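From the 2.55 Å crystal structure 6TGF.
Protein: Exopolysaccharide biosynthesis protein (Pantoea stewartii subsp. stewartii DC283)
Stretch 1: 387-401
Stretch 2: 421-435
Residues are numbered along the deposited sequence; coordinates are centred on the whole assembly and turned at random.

Stretch 1 (387-401) YASACTGDVIQAGWS
Stretch 2, residues 421-435: AQHCKGGKVLNLPRC

Parallel strands separated by more than thirty residues can pack as successive rungs, and a glycine can let two backbones meet where a CB would collide. Here two parallel ladders pair Ala-388 with Ala-421 and Ser-389 with Gln-422, then Ile-396 with Leu-430 and Gln-397 with Asn-431, the register slipping by one between them. Gln-422 N donates to Ala-388 O (2.8 Å) and Ala-390 N to Gln-422 O (3.0 Å); in the second ladder Ile-396 N reaches Val-429 O (3.0 Å), Asn-431 N reaches Ile-396 O (2.8 Å) and Ala-398 N reaches Asn-431 O (3.1 Å). Ala-390 and His-423 both turn with positive phi (56/46 and 56/37).

At the loops Gly-427 (-145/171) lies against Gly-393, CA to CA 4.4 Å; a CB on Gly-427 would sit 2.4 Å from Gly-393 C. Beside this hollow Asp-394 (m) bridges, OD1 accepting from Lys-428 N (2.8 Å) and OD2 from ND2 of t-rotamer Asn-431 (2.7 Å).

Further along the chain, m,t Leu-432 packs against Ala-398 and Ile-396, with CD2 3.4 Å from Ala-398 CB and CD1 4.1 Å from CG2 of m,m Ile-396. Finally Trp-400 (chi1 p, chi2 87°) receives Arg-434 CD over its six-membered ring, 3.9 Å from CD to centroid, while Pro-433 O meets the edge at CZ3 (3.4 Å).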

# COMPACT_ATOMS: atom_id res chain seq x y z
N TYR B 387 13.09 0.25 10.28
CA TYR B 387 13.92 -0.87 10.78
C TYR B 387 14.52 -0.46 12.13
O TYR B 387 15.00 0.68 12.25
CB TYR B 387 14.96 -1.25 9.73
CG TYR B 387 14.40 -1.44 8.33
CD1 TYR B 387 14.16 -0.35 7.51
CD2 TYR B 387 14.10 -2.70 7.85
CE1 TYR B 387 13.64 -0.52 6.23
CE2 TYR B 387 13.58 -2.88 6.58
CZ TYR B 387 13.35 -1.79 5.76
OH TYR B 387 12.84 -1.95 4.51
N ALA B 388 14.46 -1.35 13.13
CA ALA B 388 15.04 -1.16 14.48
C ALA B 388 15.97 -2.33 14.79
O ALA B 388 15.51 -3.49 14.72
CB ALA B 388 13.94 -1.03 15.50
N SER B 389 17.24 -2.04 15.10
CA SER B 389 18.30 -3.04 15.43
C SER B 389 18.92 -2.73 16.79
O SER B 389 19.49 -1.63 16.94
CB SER B 389 19.36 -3.09 14.36
OG SER B 389 20.53 -3.73 14.83
N ALA B 390 18.81 -3.67 17.73
CA ALA B 390 19.52 -3.67 19.03
C ALA B 390 19.22 -2.38 19.81
O ALA B 390 20.16 -1.78 20.35
CB ALA B 390 21.00 -3.85 18.80
N CYS B 391 17.95 -1.98 19.86
CA CYS B 391 17.45 -0.81 20.64
C CYS B 391 16.94 -1.30 22.00
O CYS B 391 16.19 -2.30 22.02
CB CYS B 391 16.36 -0.07 19.88
SG CYS B 391 16.90 0.52 18.25
N THR B 392 17.35 -0.63 23.08
CA THR B 392 17.08 -1.05 24.49
C THR B 392 15.87 -0.29 25.05
O THR B 392 15.29 -0.77 26.04
CB THR B 392 18.32 -0.88 25.37
OG1 THR B 392 18.55 0.51 25.59
CG2 THR B 392 19.55 -1.52 24.77
N GLY B 393 15.51 0.85 24.45
CA GLY B 393 14.32 1.64 24.82
C GLY B 393 13.12 1.27 23.96
O GLY B 393 13.23 0.29 23.18
N ASP B 394 12.02 2.02 24.09
CA ASP B 394 10.83 1.90 23.21
C ASP B 394 11.20 2.42 21.82
O ASP B 394 12.02 3.36 21.74
CB ASP B 394 9.63 2.68 23.77
CG ASP B 394 9.08 2.14 25.08
OD1 ASP B 394 9.47 1.02 25.46
OD2 ASP B 394 8.27 2.85 25.70
N VAL B 395 10.64 1.83 20.76
CA VAL B 395 10.88 2.25 19.35
C VAL B 395 9.72 3.18 18.92
O VAL B 395 9.94 4.40 18.91
CB VAL B 395 11.05 1.03 18.42
CG1 VAL B 395 11.25 1.44 16.96
CG2 VAL B 395 12.20 0.15 18.88
N ILE B 396 8.54 2.62 18.63
CA ILE B 396 7.33 3.40 18.25
C ILE B 396 6.45 3.55 19.50
O ILE B 396 5.81 2.56 19.91
CB ILE B 396 6.56 2.74 17.09
CG1 ILE B 396 7.50 2.27 15.97
CG2 ILE B 396 5.47 3.66 16.56
CD1 ILE B 396 8.34 3.36 15.35
N GLN B 397 6.43 4.75 20.09
CA GLN B 397 5.65 5.08 21.31
C GLN B 397 4.66 6.20 20.98
O GLN B 397 5.06 7.17 20.30
CB GLN B 397 6.59 5.49 22.45
CG GLN B 397 5.91 5.62 23.81
CD GLN B 397 5.33 6.99 24.05
OE1 GLN B 397 5.96 8.01 23.78
NE2 GLN B 397 4.11 7.02 24.57
N ALA B 398 3.41 6.07 21.44
CA ALA B 398 2.34 7.09 21.32
C ALA B 398 1.47 7.07 22.58
O ALA B 398 1.01 5.97 22.96
CB ALA B 398 1.53 6.84 20.07
N GLY B 399 1.28 8.23 23.20
CA GLY B 399 0.44 8.42 24.40
C GLY B 399 -0.60 9.51 24.19
O GLY B 399 -0.78 9.94 23.03
N TRP B 400 -1.27 9.93 25.26
CA TRP B 400 -2.37 10.93 25.25
C TRP B 400 -2.25 11.86 26.46
O TRP B 400 -1.54 11.50 27.41
CB TRP B 400 -3.73 10.21 25.21
CG TRP B 400 -3.90 9.21 26.31
CD1 TRP B 400 -4.37 9.45 27.57
CD2 TRP B 400 -3.59 7.81 26.25
NE1 TRP B 400 -4.38 8.29 28.30
CE2 TRP B 400 -3.91 7.27 27.52
CE3 TRP B 400 -3.08 6.96 25.26
CZ2 TRP B 400 -3.73 5.92 27.81
CZ3 TRP B 400 -2.91 5.63 25.55
CH2 TRP B 400 -3.23 5.11 26.81
N SER B 401 -2.94 13.00 26.42
CA SER B 401 -2.83 14.10 27.42
C SER B 401 -3.95 14.02 28.47
O SER B 401 -3.64 14.24 29.66
CB SER B 401 -2.83 15.45 26.74
OG SER B 401 -3.73 15.47 25.65
N ALA B 421 11.98 -5.34 13.17
CA ALA B 421 12.65 -5.10 14.47
C ALA B 421 13.47 -6.33 14.86
O ALA B 421 12.87 -7.42 14.96
CB ALA B 421 11.63 -4.76 15.53
N GLN B 422 14.78 -6.17 15.06
CA GLN B 422 15.74 -7.26 15.37
C GLN B 422 16.46 -6.98 16.70
O GLN B 422 16.94 -5.85 16.88
CB GLN B 422 16.79 -7.40 14.26
CG GLN B 422 16.21 -7.80 12.91
CD GLN B 422 15.78 -9.25 12.84
OE1 GLN B 422 16.42 -10.14 13.38
NE2 GLN B 422 14.68 -9.48 12.14
N HIS B 423 16.51 -7.98 17.58
CA HIS B 423 17.39 -8.05 18.78
C HIS B 423 17.19 -6.83 19.69
O HIS B 423 18.19 -6.38 20.28
CB HIS B 423 18.85 -8.23 18.34
CG HIS B 423 19.11 -9.53 17.67
ND1 HIS B 423 19.10 -10.73 18.35
CD2 HIS B 423 19.38 -9.83 16.38
CE1 HIS B 423 19.36 -11.71 17.51
NE2 HIS B 423 19.54 -11.18 16.29
N CYS B 424 15.95 -6.34 19.82
CA CYS B 424 15.58 -5.21 20.71
C CYS B 424 15.25 -5.75 22.11
O CYS B 424 14.34 -6.60 22.20
CB CYS B 424 14.41 -4.42 20.14
SG CYS B 424 14.81 -3.58 18.59
N LYS B 425 15.95 -5.27 23.14
CA LYS B 425 15.91 -5.85 24.51
C LYS B 425 15.87 -4.73 25.56
O LYS B 425 16.85 -3.96 25.63
CB LYS B 425 17.13 -6.74 24.74
CG LYS B 425 16.93 -8.22 24.42
CD LYS B 425 17.67 -8.72 23.20
CE LYS B 425 17.60 -10.23 23.08
NZ LYS B 425 18.11 -10.70 21.77
N GLY B 426 14.81 -4.69 26.37
CA GLY B 426 14.67 -3.80 27.54
C GLY B 426 13.52 -2.82 27.41
O GLY B 426 13.19 -2.17 28.42
N GLY B 427 12.92 -2.72 26.22
CA GLY B 427 11.80 -1.79 25.93
C GLY B 427 10.82 -2.39 24.94
O GLY B 427 11.13 -3.46 24.37
N LYS B 428 9.69 -1.71 24.74
CA LYS B 428 8.58 -2.16 23.86
C LYS B 428 8.83 -1.66 22.44
O LYS B 428 8.98 -0.44 22.27
CB LYS B 428 7.24 -1.65 24.41
CG LYS B 428 6.93 -2.08 25.83
CD LYS B 428 5.75 -1.38 26.46
CE LYS B 428 5.72 -1.53 27.96
NZ LYS B 428 4.37 -1.31 28.52
N VAL B 429 8.89 -2.57 21.46
CA VAL B 429 9.06 -2.23 20.01
C VAL B 429 7.87 -1.35 19.61
O VAL B 429 8.11 -0.30 18.97
CB VAL B 429 9.17 -3.50 19.14
CG1 VAL B 429 9.14 -3.17 17.65
CG2 VAL B 429 10.41 -4.31 19.48
N LEU B 430 6.65 -1.75 19.98
CA LEU B 430 5.41 -0.95 19.83
C LEU B 430 4.85 -0.64 21.23
O LEU B 430 4.38 -1.58 21.89
CB LEU B 430 4.39 -1.72 18.99
CG LEU B 430 4.90 -2.30 17.67
CD1 LEU B 430 3.80 -3.07 16.96
CD2 LEU B 430 5.46 -1.21 16.77
N ASN B 431 4.93 0.62 21.66
CA ASN B 431 4.28 1.13 22.90
C ASN B 431 3.07 1.96 22.47
O ASN B 431 3.14 3.21 22.53
CB ASN B 431 5.28 1.91 23.76
CG ASN B 431 4.71 2.31 25.11
OD1 ASN B 431 3.55 2.06 25.41
ND2 ASN B 431 5.54 2.96 25.92
N LEU B 432 1.99 1.29 22.05
CA LEU B 432 0.83 1.91 21.36
C LEU B 432 -0.48 1.43 21.98
O LEU B 432 -1.31 0.83 21.29
CB LEU B 432 0.91 1.56 19.87
CG LEU B 432 2.14 2.09 19.14
CD1 LEU B 432 2.22 1.51 17.73
CD2 LEU B 432 2.14 3.61 19.08
N PRO B 433 -0.73 1.68 23.29
CA PRO B 433 -2.03 1.41 23.89
C PRO B 433 -3.13 2.34 23.35
O PRO B 433 -2.82 3.45 22.96
CB PRO B 433 -1.80 1.66 25.39
CG PRO B 433 -0.63 2.62 25.44
CD PRO B 433 0.23 2.24 24.25
N ARG B 434 -4.38 1.86 23.34
CA ARG B 434 -5.59 2.63 22.95
C ARG B 434 -5.40 3.26 21.57
O ARG B 434 -5.65 4.47 21.43
CB ARG B 434 -5.88 3.72 23.99
CG ARG B 434 -6.15 3.20 25.39
CD ARG B 434 -6.65 4.34 26.27
NE ARG B 434 -6.88 3.94 27.65
CZ ARG B 434 -7.28 4.76 28.62
NH1 ARG B 434 -7.51 6.04 28.36
NH2 ARG B 434 -7.47 4.30 29.84
N CYS B 435 -4.99 2.46 20.58
CA CYS B 435 -4.89 2.86 19.15
C CYS B 435 -6.15 2.37 18.42
O CYS B 435 -6.31 1.14 18.27
CB CYS B 435 -3.64 2.30 18.50
SG CYS B 435 -2.13 3.17 18.99
O HOH W 1 2.20 4.80 25.28
O HOH W 2 -1.17 5.06 21.65